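Protein yahD a copper inducible hydrolase (Lactococcus lactis subsp. lactis, PDB 3OG9) is a copper-inducible alpha/beta hydrolase that probably hydrolyses an as yet unspecified substrate and binds D-malate in its pocket. Local coordinates at residues D6-K10 with L93-L99; L16-L22 with S42-I48; E37-P41 with L199-L205; I107-N111 with G190-T194; T144-D148 with D177-Q181. All coordinates share one frame. Where two conformers were deposited one is given. Residues are numbered along the deposited sequence.

Contact 1: residues D6-K10 with L93-L99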
# COMPACT_ATOMS: atom_id res chain seq x y z
N ASP A 6 14.47 7.33 6.54
CA ASP A 6 14.96 6.96 5.23
C ASP A 6 13.84 7.11 4.20
O ASP A 6 12.83 6.41 4.27
CB ASP A 6 15.44 5.52 5.30
CG ASP A 6 16.61 5.38 6.25
OD1 ASP A 6 17.61 6.06 5.99
OD2 ASP A 6 16.51 4.63 7.27
N TYR A 7 14.02 8.06 3.28
CA TYR A 7 12.98 8.32 2.25
C TYR A 7 13.58 8.88 0.96
O TYR A 7 14.69 9.42 0.98
CB TYR A 7 11.85 9.19 2.81
CG TYR A 7 12.11 10.68 2.82
CD1 TYR A 7 11.67 11.49 1.77
CD2 TYR A 7 12.81 11.29 3.88
CE1 TYR A 7 11.93 12.88 1.77
CE2 TYR A 7 13.07 12.65 3.89
CZ TYR A 7 12.62 13.44 2.85
OH TYR A 7 12.87 14.80 2.88
N VAL A 8 12.87 8.71 -0.16
CA VAL A 8 13.18 9.41 -1.42
C VAL A 8 12.05 10.38 -1.74
O VAL A 8 10.86 10.01 -1.64
CB VAL A 8 13.26 8.39 -2.60
CG1 VAL A 8 13.36 9.09 -3.98
CG2 VAL A 8 14.40 7.47 -2.41
N PHE A 9 12.39 11.59 -2.17
CA PHE A 9 11.42 12.47 -2.82
C PHE A 9 11.90 12.84 -4.23
O PHE A 9 13.07 13.17 -4.41
CB PHE A 9 11.13 13.71 -1.98
CG PHE A 9 10.28 14.73 -2.71
CD1 PHE A 9 8.94 14.48 -2.95
CD2 PHE A 9 10.85 15.87 -3.24
CE1 PHE A 9 8.16 15.38 -3.66
CE2 PHE A 9 10.07 16.77 -3.95
CZ PHE A 9 8.73 16.51 -4.16
N LYS A 10 11.04 12.71 -5.23
CA LYS A 10 11.38 13.11 -6.59
C LYS A 10 10.28 14.01 -7.09
O LYS A 10 9.12 13.57 -7.21
CB LYS A 10 11.49 11.91 -7.52
CG LYS A 10 12.76 11.11 -7.44
CD LYS A 10 12.52 9.82 -8.25
CE LYS A 10 13.75 9.33 -8.96
NZ LYS A 10 13.73 9.51 -10.43
N LEU A 93 6.23 15.12 5.82
CA LEU A 93 7.00 15.22 4.57
C LEU A 93 6.18 15.87 3.49
O LEU A 93 6.75 16.50 2.58
CB LEU A 93 7.52 13.85 4.13
CG LEU A 93 8.55 13.25 5.10
CD1 LEU A 93 8.95 11.81 4.71
CD2 LEU A 93 9.79 14.15 5.26
N ALA A 94 4.86 15.73 3.56
CA ALA A 94 3.97 16.43 2.59
C ALA A 94 4.07 17.94 2.82
O ALA A 94 4.11 18.74 1.88
CB ALA A 94 2.55 15.96 2.70
N GLU A 95 4.11 18.32 4.09
CA GLU A 95 4.43 19.66 4.53
C GLU A 95 5.75 20.18 3.94
O GLU A 95 5.77 21.21 3.24
CB GLU A 95 4.53 19.62 6.06
CG GLU A 95 3.42 20.28 6.71
CD GLU A 95 3.53 21.77 6.49
OE1 GLU A 95 2.67 22.34 5.76
OE2 GLU A 95 4.52 22.34 7.02
N LYS A 96 6.83 19.47 4.22
CA LYS A 96 8.18 19.80 3.73
C LYS A 96 8.25 19.92 2.21
O LYS A 96 8.97 20.78 1.69
CB LYS A 96 9.19 18.76 4.25
CG LYS A 96 10.67 18.92 3.82
CD LYS A 96 11.54 17.90 4.59
CE LYS A 96 12.97 17.73 4.02
NZ LYS A 96 13.66 16.55 4.68
N HIS A 97 7.52 19.07 1.48
CA HIS A 97 7.65 19.05 0.03
C HIS A 97 6.44 19.64 -0.71
O HIS A 97 6.31 19.49 -1.93
CB HIS A 97 8.05 17.64 -0.49
CG HIS A 97 9.38 17.18 0.04
ND1 HIS A 97 10.56 17.83 -0.25
CD2 HIS A 97 9.70 16.15 0.86
CE1 HIS A 97 11.56 17.22 0.38
NE2 HIS A 97 11.06 16.21 1.06
N ASP A 98 5.56 20.31 0.02
CA ASP A 98 4.35 20.92 -0.56
C ASP A 98 3.45 19.98 -1.33
O ASP A 98 3.02 20.30 -2.44
CB ASP A 98 4.71 22.09 -1.47
CG ASP A 98 4.78 23.36 -0.72
OD1 ASP A 98 3.68 23.90 -0.40
OD2 ASP A 98 5.91 23.80 -0.43
N LEU A 99 3.19 18.81 -0.75
CA LEU A 99 2.32 17.83 -1.36
C LEU A 99 0.98 17.86 -0.63
O LEU A 99 0.93 18.19 0.55
CB LEU A 99 2.96 16.43 -1.26
CG LEU A 99 4.45 16.32 -1.62
CD1 LEU A 99 5.00 14.87 -1.46
CD2 LEU A 99 4.69 16.83 -3.04

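Contact 2: residues L16-L22 with S42-I48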
# COMPACT_ATOMS: atom_id res chain seq x y z
N LEU A 16 0.55 17.71 -10.34
CA LEU A 16 0.01 16.36 -10.43
C LEU A 16 -0.03 15.69 -9.06
O LEU A 16 0.79 16.01 -8.18
CB LEU A 16 0.86 15.52 -11.38
CG LEU A 16 0.38 15.25 -12.80
CD1 LEU A 16 -0.35 16.44 -13.42
CD2 LEU A 16 1.53 14.78 -13.71
N ALA A 17 -0.98 14.77 -8.89
CA ALA A 17 -1.18 14.05 -7.63
C ALA A 17 0.07 13.29 -7.19
O ALA A 17 0.72 12.62 -7.99
CB ALA A 17 -2.35 13.08 -7.77
N PRO A 18 0.41 13.39 -5.90
CA PRO A 18 1.61 12.75 -5.42
C PRO A 18 1.40 11.25 -5.25
O PRO A 18 0.26 10.80 -4.98
CB PRO A 18 1.84 13.43 -4.07
CG PRO A 18 0.45 13.75 -3.59
CD PRO A 18 -0.32 14.11 -4.84
N LEU A 19 2.47 10.50 -5.40
CA LEU A 19 2.45 9.05 -5.16
C LEU A 19 3.18 8.77 -3.87
O LEU A 19 4.27 9.29 -3.66
CB LEU A 19 3.17 8.32 -6.31
CG LEU A 19 2.80 8.77 -7.73
CD1 LEU A 19 3.68 8.04 -8.70
CD2 LEU A 19 1.29 8.57 -8.04
N LEU A 20 2.58 7.95 -2.99
CA LEU A 20 3.31 7.45 -1.80
C LEU A 20 3.68 5.98 -2.05
O LEU A 20 2.80 5.16 -2.23
CB LEU A 20 2.43 7.51 -0.53
CG LEU A 20 3.07 6.93 0.75
CD1 LEU A 20 4.23 7.83 1.18
CD2 LEU A 20 2.07 6.72 1.93
N LEU A 21 4.97 5.66 -2.08
CA LEU A 21 5.39 4.29 -2.37
C LEU A 21 5.76 3.55 -1.11
O LEU A 21 6.48 4.09 -0.26
CB LEU A 21 6.61 4.27 -3.33
CG LEU A 21 6.54 5.18 -4.54
CD1 LEU A 21 7.76 4.91 -5.42
CD2 LEU A 21 5.18 5.06 -5.34
N LEU A 22 5.30 2.31 -1.01
CA LEU A 22 5.56 1.48 0.15
C LEU A 22 6.05 0.14 -0.35
O LEU A 22 5.39 -0.51 -1.15
CB LEU A 22 4.30 1.36 1.01
CG LEU A 22 3.73 2.71 1.50
CD1 LEU A 22 2.36 2.54 2.06
CD2 LEU A 22 4.68 3.33 2.55
N SER A 42 5.45 11.33 -14.57
CA SER A 42 5.51 12.76 -14.24
C SER A 42 4.98 13.12 -12.84
O SER A 42 5.11 14.27 -12.41
CB SER A 42 4.78 13.64 -15.29
OG SER A 42 5.12 13.36 -16.65
N HIS A 43 4.36 12.17 -12.13
CA HIS A 43 3.79 12.50 -10.81
C HIS A 43 4.92 12.58 -9.78
O HIS A 43 5.84 11.78 -9.82
CB HIS A 43 2.75 11.45 -10.37
CG HIS A 43 1.46 11.51 -11.14
ND1 HIS A 43 0.25 11.79 -10.55
CD2 HIS A 43 1.19 11.28 -12.45
CE1 HIS A 43 -0.71 11.75 -11.46
NE2 HIS A 43 -0.17 11.43 -12.62
N PRO A 44 4.83 13.55 -8.84
CA PRO A 44 5.81 13.61 -7.76
C PRO A 44 5.80 12.27 -7.00
O PRO A 44 4.76 11.61 -6.91
CB PRO A 44 5.25 14.70 -6.83
CG PRO A 44 4.41 15.57 -7.75
CD PRO A 44 3.81 14.61 -8.76
N ILE A 45 6.94 11.91 -6.42
CA ILE A 45 7.04 10.62 -5.74
C ILE A 45 7.57 10.84 -4.34
O ILE A 45 8.57 11.53 -4.18
CB ILE A 45 7.97 9.64 -6.50
CG1 ILE A 45 7.25 9.07 -7.72
CG2 ILE A 45 8.47 8.48 -5.54
CD1 ILE A 45 8.18 8.39 -8.72
N LEU A 46 6.86 10.30 -3.35
CA LEU A 46 7.35 10.21 -1.99
C LEU A 46 7.43 8.73 -1.61
O LEU A 46 6.44 8.03 -1.67
CB LEU A 46 6.39 10.93 -1.04
CG LEU A 46 6.93 11.04 0.41
CD1 LEU A 46 8.24 11.83 0.46
CD2 LEU A 46 5.86 11.70 1.26
N SER A 47 8.61 8.27 -1.21
CA SER A 47 8.80 6.84 -0.90
C SER A 47 9.47 6.72 0.45
O SER A 47 10.58 7.20 0.61
CB SER A 47 9.67 6.19 -1.98
OG SER A 47 9.77 4.78 -1.78
N ILE A 48 8.81 6.09 1.42
CA ILE A 48 9.29 6.05 2.80
C ILE A 48 9.61 4.60 3.24
O ILE A 48 8.75 3.72 3.10
CB ILE A 48 8.23 6.66 3.79
CG1 ILE A 48 7.94 8.14 3.47
CG2 ILE A 48 8.66 6.49 5.27
CD1 ILE A 48 6.65 8.66 4.12
O HOH W 1 9.05 2.67 -0.17

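Contact 3: residues E37-P41 with L199-L205. Unlike the reference sequence in segment 199-205: Lys-202 (reference Asn).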
# COMPACT_ATOMS: atom_id res chain seq x y z
N GLU A 37 7.10 5.33 -11.70
CA GLU A 37 7.35 6.12 -12.90
C GLU A 37 6.65 5.56 -14.16
O GLU A 37 6.24 6.34 -15.01
CB GLU A 37 8.85 6.32 -13.12
CG GLU A 37 9.44 7.36 -12.17
CD GLU A 37 10.97 7.32 -12.05
OE1 GLU A 37 11.52 8.29 -11.46
OE2 GLU A 37 11.64 6.35 -12.50
N MET A 38 6.49 4.24 -14.24
CA MET A 38 5.71 3.62 -15.34
C MET A 38 4.20 3.75 -15.15
O MET A 38 3.45 3.97 -16.11
CB MET A 38 6.10 2.14 -15.54
CG MET A 38 7.49 1.93 -16.12
SD MET A 38 7.81 0.28 -16.80
CE MET A 38 6.73 0.31 -18.23
N ILE A 39 3.74 3.61 -13.91
CA ILE A 39 2.33 3.68 -13.59
C ILE A 39 1.75 5.09 -13.73
O ILE A 39 0.65 5.28 -14.28
CB ILE A 39 2.08 3.14 -12.18
CG1 ILE A 39 2.42 1.65 -12.11
CG2 ILE A 39 0.61 3.40 -11.71
CD1 ILE A 39 2.41 1.10 -10.68
N ALA A 40 2.48 6.08 -13.21
CA ALA A 40 2.00 7.45 -13.16
C ALA A 40 3.10 8.39 -13.62
O ALA A 40 3.70 9.07 -12.79
CB ALA A 40 1.57 7.79 -11.73
N PRO A 41 3.40 8.41 -14.94
CA PRO A 41 4.51 9.24 -15.42
C PRO A 41 4.35 10.71 -15.02
O PRO A 41 3.24 11.24 -15.10
CB PRO A 41 4.41 9.11 -16.96
CG PRO A 41 3.82 7.76 -17.17
CD PRO A 41 2.77 7.65 -16.05
N LEU A 199 1.33 -2.86 -15.78
CA LEU A 199 0.64 -2.25 -16.93
C LEU A 199 -0.88 -2.12 -16.72
O LEU A 199 -1.50 -1.14 -17.16
CB LEU A 199 0.96 -2.98 -18.24
CG LEU A 199 2.44 -2.88 -18.65
CD1 LEU A 199 2.67 -3.56 -20.01
CD2 LEU A 199 2.89 -1.42 -18.71
N ALA A 200 -1.48 -3.11 -16.06
CA ALA A 200 -2.91 -3.09 -15.74
C ALA A 200 -3.22 -1.89 -14.83
O ALA A 200 -4.24 -1.18 -15.00
CB ALA A 200 -3.34 -4.39 -15.10
N ALA A 201 -2.33 -1.64 -13.87
CA ALA A 201 -2.51 -0.51 -12.93
C ALA A 201 -2.33 0.84 -13.64
O ALA A 201 -3.12 1.78 -13.43
CB ALA A 201 -1.52 -0.64 -11.77
N LYS A 202 -1.31 0.91 -14.51
CA LYS A 202 -1.11 2.06 -15.41
C LYS A 202 -2.37 2.38 -16.22
O LYS A 202 -2.84 3.53 -16.30
CB LYS A 202 0.07 1.75 -16.37
CG LYS A 202 0.46 2.90 -17.33
CD LYS A 202 1.63 2.49 -18.23
CE LYS A 202 2.00 3.61 -19.23
NZ LYS A 202 2.53 4.86 -18.56
N LYS A 203 -2.94 1.36 -16.82
CA LYS A 203 -4.16 1.54 -17.61
C LYS A 203 -5.33 1.98 -16.73
O LYS A 203 -6.08 2.91 -17.06
CB LYS A 203 -4.48 0.25 -18.36
CG LYS A 203 -5.76 0.29 -19.21
CD LYS A 203 -5.77 -0.96 -20.11
CE LYS A 203 -7.15 -1.49 -20.38
NZ LYS A 203 -8.10 -0.39 -20.69
N TRP A 204 -5.49 1.31 -15.60
CA TRP A 204 -6.54 1.67 -14.64
C TRP A 204 -6.41 3.12 -14.18
O TRP A 204 -7.41 3.85 -14.17
CB TRP A 204 -6.47 0.75 -13.44
CG TRP A 204 -7.43 1.08 -12.33
CD1 TRP A 204 -8.75 0.72 -12.26
CD2 TRP A 204 -7.14 1.79 -11.12
NE1 TRP A 204 -9.30 1.15 -11.07
CE2 TRP A 204 -8.34 1.81 -10.35
CE3 TRP A 204 -5.99 2.40 -10.61
CZ2 TRP A 204 -8.41 2.43 -9.10
CZ3 TRP A 204 -6.07 3.02 -9.32
CH2 TRP A 204 -7.27 3.00 -8.59
N LEU A 205 -5.19 3.56 -13.87
CA LEU A 205 -5.01 4.95 -13.46
C LEU A 205 -5.43 5.96 -14.54
O LEU A 205 -6.07 6.97 -14.20
CB LEU A 205 -3.57 5.22 -13.00
CG LEU A 205 -3.37 6.53 -12.21
CD1 LEU A 205 -4.17 6.58 -10.91
CD2 LEU A 205 -1.91 6.69 -11.87
O HOH W 2 -1.26 5.93 -15.89

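Contact 4: residues I107-N111 with G190-T194. Unlike the reference sequence in segment 190-194: Thr-194 (reference Met). With MLT (D-malate), chain C.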
# COMPACT_ATOMS: atom_id res chain seq x y z
N ILE A 107 0.85 3.55 -3.66
CA ILE A 107 1.26 2.40 -4.49
C ILE A 107 2.14 1.54 -3.60
O ILE A 107 3.21 1.96 -3.17
CB ILE A 107 2.05 2.85 -5.76
CG1 ILE A 107 1.21 3.83 -6.62
CG2 ILE A 107 2.43 1.59 -6.59
CD1 ILE A 107 1.97 4.44 -7.80
N GLY A 108 1.66 0.34 -3.29
CA GLY A 108 2.39 -0.54 -2.38
C GLY A 108 2.50 -1.92 -2.97
O GLY A 108 1.69 -2.34 -3.82
N TYR A 109 3.49 -2.66 -2.49
CA TYR A 109 3.65 -4.04 -2.90
C TYR A 109 3.79 -4.88 -1.63
O TYR A 109 4.63 -4.57 -0.79
CB TYR A 109 4.90 -4.15 -3.78
CG TYR A 109 5.35 -5.56 -4.11
CD1 TYR A 109 4.43 -6.60 -4.28
CD2 TYR A 109 6.71 -5.85 -4.27
CE1 TYR A 109 4.85 -7.90 -4.60
CE2 TYR A 109 7.14 -7.13 -4.59
CZ TYR A 109 6.21 -8.15 -4.73
OH TYR A 109 6.65 -9.42 -5.04
N SER A 110 2.95 -5.90 -1.49
CA SER A 110 3.03 -6.86 -0.35
C SER A 110 2.98 -6.15 1.01
O SER A 110 2.03 -5.43 1.30
CB SER A 110 4.29 -7.72 -0.53
OG SER A 110 4.20 -8.92 0.22
N ASN A 111 4.02 -6.29 1.85
CA ASN A 111 4.03 -5.56 3.15
C ASN A 111 3.57 -4.08 3.07
O ASN A 111 2.66 -3.66 3.81
CB ASN A 111 5.42 -5.68 3.80
CG ASN A 111 5.45 -5.23 5.26
OD1 ASN A 111 6.36 -4.52 5.67
ND2 ASN A 111 4.49 -5.71 6.05
N GLY A 190 2.12 -16.25 -8.45
CA GLY A 190 2.11 -16.24 -6.99
C GLY A 190 2.33 -14.85 -6.41
O GLY A 190 1.81 -13.90 -6.95
N HIS A 191 3.12 -14.73 -5.35
CA HIS A 191 3.33 -13.44 -4.66
C HIS A 191 4.17 -12.44 -5.45
O HIS A 191 4.27 -11.24 -5.09
CB HIS A 191 3.98 -13.67 -3.28
CG HIS A 191 3.68 -12.59 -2.27
ND1 HIS A 191 2.41 -12.29 -1.85
CD2 HIS A 191 4.52 -11.80 -1.55
CE1 HIS A 191 2.46 -11.33 -0.95
NE2 HIS A 191 3.73 -11.01 -0.75
N GLN A 192 4.81 -12.93 -6.53
CA GLN A 192 5.71 -12.08 -7.31
C GLN A 192 5.00 -10.95 -8.07
O GLN A 192 4.02 -11.20 -8.78
CB GLN A 192 6.44 -12.95 -8.33
CG GLN A 192 7.48 -12.24 -9.19
CD GLN A 192 8.38 -13.26 -9.88
OE1 GLN A 192 8.07 -13.73 -10.97
NE2 GLN A 192 9.48 -13.63 -9.21
N LEU A 193 5.53 -9.73 -7.98
CA LEU A 193 5.03 -8.62 -8.78
C LEU A 193 5.33 -8.82 -10.29
O LEU A 193 6.48 -9.05 -10.69
CB LEU A 193 5.64 -7.31 -8.28
CG LEU A 193 5.12 -6.03 -8.96
CD1 LEU A 193 3.71 -5.80 -8.46
CD2 LEU A 193 6.03 -4.83 -8.64
N THR A 194 4.31 -8.74 -11.14
CA THR A 194 4.50 -9.01 -12.56
C THR A 194 4.41 -7.76 -13.41
O THR A 194 3.73 -6.75 -13.03
CB THR A 194 3.43 -9.98 -13.12
OG1 THR A 194 2.19 -9.28 -13.15
CG2 THR A 194 3.30 -11.23 -12.25
C1 MLT C . 3.02 -8.79 5.69
O1 MLT C . 3.83 -8.88 6.66
O2 MLT C . 2.54 -7.68 5.36
C2 MLT C . 2.60 -10.04 4.94
O3 MLT C . 3.17 -11.21 5.50
C3 MLT C . 2.94 -9.93 3.45
C4 MLT C . 4.42 -9.92 3.17
O4 MLT C . 4.81 -10.50 2.13
O5 MLT C . 5.28 -9.34 3.89

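Contact 5: residues T144-D148 with D177-Q181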
# COMPACT_ATOMS: atom_id res chain seq x y z
N THR A 144 -15.12 2.29 10.85
CA THR A 144 -16.02 3.44 10.90
C THR A 144 -15.59 4.44 9.85
O THR A 144 -15.66 5.67 10.08
CB THR A 144 -15.99 4.16 12.28
OG1 THR A 144 -14.70 4.77 12.47
CG2 THR A 144 -16.32 3.19 13.45
N VAL A 145 -15.06 3.94 8.73
CA VAL A 145 -14.77 4.79 7.59
C VAL A 145 -15.83 4.63 6.53
O VAL A 145 -16.36 3.56 6.31
CB VAL A 145 -13.38 4.55 6.93
CG1 VAL A 145 -12.28 5.17 7.74
CG2 VAL A 145 -13.14 3.06 6.65
N GLN A 146 -16.13 5.74 5.90
CA GLN A 146 -16.96 5.72 4.72
C GLN A 146 -16.03 6.14 3.60
O GLN A 146 -15.36 7.18 3.67
CB GLN A 146 -18.14 6.69 4.91
CG GLN A 146 -19.46 5.99 5.29
CD GLN A 146 -19.28 4.69 6.08
OE1 GLN A 146 -19.44 3.58 5.54
NE2 GLN A 146 -18.95 4.83 7.37
N LEU A 147 -15.95 5.28 2.60
CA LEU A 147 -15.04 5.48 1.47
C LEU A 147 -15.81 5.37 0.16
O LEU A 147 -15.30 4.85 -0.83
CB LEU A 147 -13.93 4.43 1.54
CG LEU A 147 -13.04 4.46 2.78
CD1 LEU A 147 -12.16 3.22 2.79
CD2 LEU A 147 -12.20 5.71 2.80
N ASP A 148 -17.03 5.90 0.15
CA ASP A 148 -18.00 5.58 -0.92
C ASP A 148 -17.57 6.08 -2.30
O ASP A 148 -17.98 5.52 -3.31
CB ASP A 148 -19.38 6.16 -0.57
CG ASP A 148 -20.53 5.20 -0.86
OD1 ASP A 148 -21.66 5.60 -0.51
OD2 ASP A 148 -20.37 4.07 -1.43
N ASP A 177 -17.65 -3.01 1.58
CA ASP A 177 -18.51 -2.59 2.68
C ASP A 177 -18.34 -1.12 3.06
O ASP A 177 -19.30 -0.50 3.54
CB ASP A 177 -18.30 -3.46 3.91
CG ASP A 177 -18.80 -4.90 3.70
OD1 ASP A 177 -19.40 -5.23 2.62
OD2 ASP A 177 -18.58 -5.70 4.62
N SER A 178 -17.15 -0.57 2.84
CA SER A 178 -16.87 0.85 3.10
C SER A 178 -17.34 1.73 1.93
O SER A 178 -17.41 2.96 2.05
CB SER A 178 -15.38 1.08 3.37
OG SER A 178 -14.59 0.79 2.23
N GLY A 179 -17.66 1.09 0.82
CA GLY A 179 -18.15 1.82 -0.34
C GLY A 179 -17.19 1.95 -1.50
O GLY A 179 -17.56 2.53 -2.51
N CYS A 180 -15.98 1.38 -1.40
CA CYS A 180 -14.98 1.51 -2.49
C CYS A 180 -15.40 0.87 -3.81
O CYS A 180 -16.06 -0.16 -3.83
CB CYS A 180 -13.61 0.94 -2.12
SG CYS A 180 -12.80 1.74 -0.78
N GLN A 181 -14.93 1.48 -4.90
CA GLN A 181 -15.09 0.92 -6.23
C GLN A 181 -13.77 0.20 -6.52
O GLN A 181 -12.73 0.83 -6.61
CB GLN A 181 -15.31 2.05 -7.25
CG GLN A 181 -16.73 2.60 -7.36
CD GLN A 181 -17.19 3.35 -6.10
OE1 GLN A 181 -16.50 4.23 -5.56
NE2 GLN A 181 -18.36 2.99 -5.63
O HOH W 3 -20.12 3.72 3.07

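Contact 1: residues D6-K10 with L93-L99
Leu-93 opens the contact from the last turns of helix 76-97. Its CD1 sits 3.9 Å from the centroid of the Tyr-7 ring, nearly on the ring normal, a CH-pi contact, and its CD2 lies 3.8 Å from Tyr-7 CZ. One turn on, Lys-96 stretches out fully extended so that its NZ donates a hydrogen bond of 2.6 Å to Tyr-7 OH. His-97 supplies that hydroxyl with a second partner, NE2 to Tyr-7 OH at 2.9 Å, and lays its ring almost parallel to that of Phe-9: an offset stack with centroids 4.2 Å apart and planes at 9°. Tyr-7, Phe-9 and His-97 thus form an aromatic cluster between an outermost strand of the alpha/beta hydrolase sheet and the helix packed on it. Strand 7-10 runs antiparallel to strand 45-48, and Tyr-7 and Leu-93 both also touch Leu-46 and Ile-48 there. At Asp-98 the chain takes a positive phi and closes the helix with a Schellman motif, in which Leu-99 N bonds back to Ala-94 O at 2.8 Å. That turn brings Leu-99 round to the strand, where its CD2 meets Phe-9 CE1 at 3.8 Å.

Contact 2: residues L16-L22 with S42-I48
Two parallel strands lie side by side here, Leu-19 level with Ile-45, Leu-20 with Leu-46 and Leu-21 with Ser-47. Backbone hydrogen bonds such as Leu-46 N to Leu-19 O (2.8 Å) hold them together. On the face of Leu-19 and Leu-21, Ile-45 fits between the two leucines: its CG1 touches Leu-19 CD1 at 3.8 Å and its CG2 touches Leu-21 CD1 at 3.6 Å. Ala-36 of helix 33-39 settles over all three. On the other face, Leu-20 CD1 reaches across to Leu-46 CD2 (4.2 Å) and Ile-48 CD1 (3.9 Å), under helix 76-97. Before the strands, Leu-16 CG sits over the face of the His-43 ring, 3.9 Å from its centroid, in a CH-pi contact, and Leu-16 CB meets Pro-44 CD (4.0 Å), while His-43 ND1 hydrogen-bonds to Ala-17 O at 2.7 Å. At the far end, where the Ile-48 N to Leu-21 O bond is weak at 3.5 Å, a water fills the gap, giving bonds to Leu-21 O (2.9 Å) and Ser-47 OG (2.8 Å); Ser-47 OG also bonds to Glu-29 O. Strand 19-22, helix 33-39 and strand 45-48 make up a beta-alpha-beta unit of the alpha/beta hydrolase fold.

Contact 3: residues E37-P41 with L199-L205
Helix 33-39 ends here against the flank of helix 195-208. The backbones come very close, with Ile-39 CA only 4.2 Å from Lys-202 CA, and Ala-40 is the first residue to leave helical angles, turning the chain off toward Pro-41. In the narrow gap, a water donates to Ile-39 O at 2.6 Å and to Lys-202 O at 2.9 Å, bridging two carbonyls that could not bond to each other. The neighbouring carbonyl of the ending helix is taken up by a side chain: Lys-202, a residue that differs from the reference sequence, sends its NZ to Met-38 O in a hydrogen bond of 2.8 Å and passes 3.5 Å from Pro-41 CG. These two helices lie on the same face of the central sheet of the alpha/beta hydrolase fold, and the contact joins the first crossover helix to the C-terminal one. Facing the sheet, Ile-39 CG2 packs on Leu-205 CD2 at 4.1 Å and Ile-39 CD1 approaches Ala-201 CB at 4.4 Å; Ile-39 also rests on Ile-107, Ile-131 and Phe-133 of the strands. Leu-205 CD2 comes closer still to Ala-40 CB, at 3.7 Å. At the exposed end, Met-38 CE touches Leu-199 CD2 at 4.2 Å.

Contact 4: residues I107-N111 with G190-T194
Where strand 105-109 ends against the loop before helix 195-208, polar and apolar contacts lie side by side. Ser-110 OG and His-191 NE2 lie just 2.4 Å apart in a very short hydrogen bond whose donor could be either atom. On the other side of the imidazole, His-191 ND1 is satisfied by Asp-160 OD2. Bound D-malate joins this group: its O4 is 2.6 Å from Ser-110 OG and receives a weak hydrogen bond of 3.1 Å from His-191 NE2, while its O2 accepts one of 2.9 Å from Asn-111 ND2. Serine and malate compete for the one NE2 proton, so the malate bond holds only when NE2 carries it. Asn-111 OD1 is held in turn by Tyr-60 N, and Thr-25, Arg-59 and Asn-114 also bond to the ligand. Beside the site, Tyr-109 OH lies 3.0 Å from His-191 O and 3.2 Å from Leu-193 N. Leu-193 CB sits over the tyrosine ring, 3.9 Å from its centroid, in a CH-pi contact. Ser-110 takes a positive phi (55°) in the tight turn between strand and helix, which fits a nucleophile elbow. With His-191 and Asp-160 in line behind it, Ser-110 is probably the nucleophile of a Ser-His-Asp triad, and malate O4 sits beside it.

Contact 5: residues T144-D148 with D177-Q181
Of the hydrogen bonds, one joins the two backbones directly: Leu-147 N gives its proton to Ser-178 O at 2.8 Å. The same carbonyl takes a second bond from a water, 3.0 Å from Ser-178 O, that also donates to Gln-146 OE1 at 2.6 Å, so the end of helix 165-177 is held to the loop both directly and through solvent. Ser-178 OG hydrogen-bonds back to Leu-175 O in the last turn of helix 165-177. A weaker CH...O contact follows, Asp-148 CA to Gly-179 O at 3.5 Å. The apolar contact is Leu-147 CB on Cys-180 SG at 3.7 Å, and both residues lean on Phe-120 of helix 111-121; Leu-147 CD1 also lies within van der Waals range of Ser-178 OG, at 3.5 Å. Shape matters most at Gly-179. Its CA is 3.8 Å from Asp-148 CA, and a CB there would point at Asp-148 and clash with OD2, while the positive phi of 107° would also press it against the preceding carbonyl. Only glycine suits both demands. With that phi, the residue ends helix 165-177 in a Schellman motif. The contact thus sets the loop entering strand 151-156 against the turn that completes the beta-alpha-beta unit of strand 151-156, helix 165-177 and strand 181-186, at the edge of the alpha/beta hydrolase sheet.

In the fold
From the N terminus, strand 7-10 waits for the end of helix 76-97 to close contact 1, and contact 2 is nested within that loop. The two adjoin through the antiparallel pairing of strands 7-10 and 45-48. Contact 3 begins in the helix between the paired strands of contact 2 and closes near the C terminus, so it crosses contacts 1 and 2; Lys-10 and Glu-37 form a salt bridge between contacts 1 and 3. Inside the long loop of contact 3 lies contact 4, and inside contact 4 lies contact 5. Strand 105-109 adjoins strand 19-22, linking contacts 2 and 4, whereas contact 5 stands apart near the sheet's opposite edge.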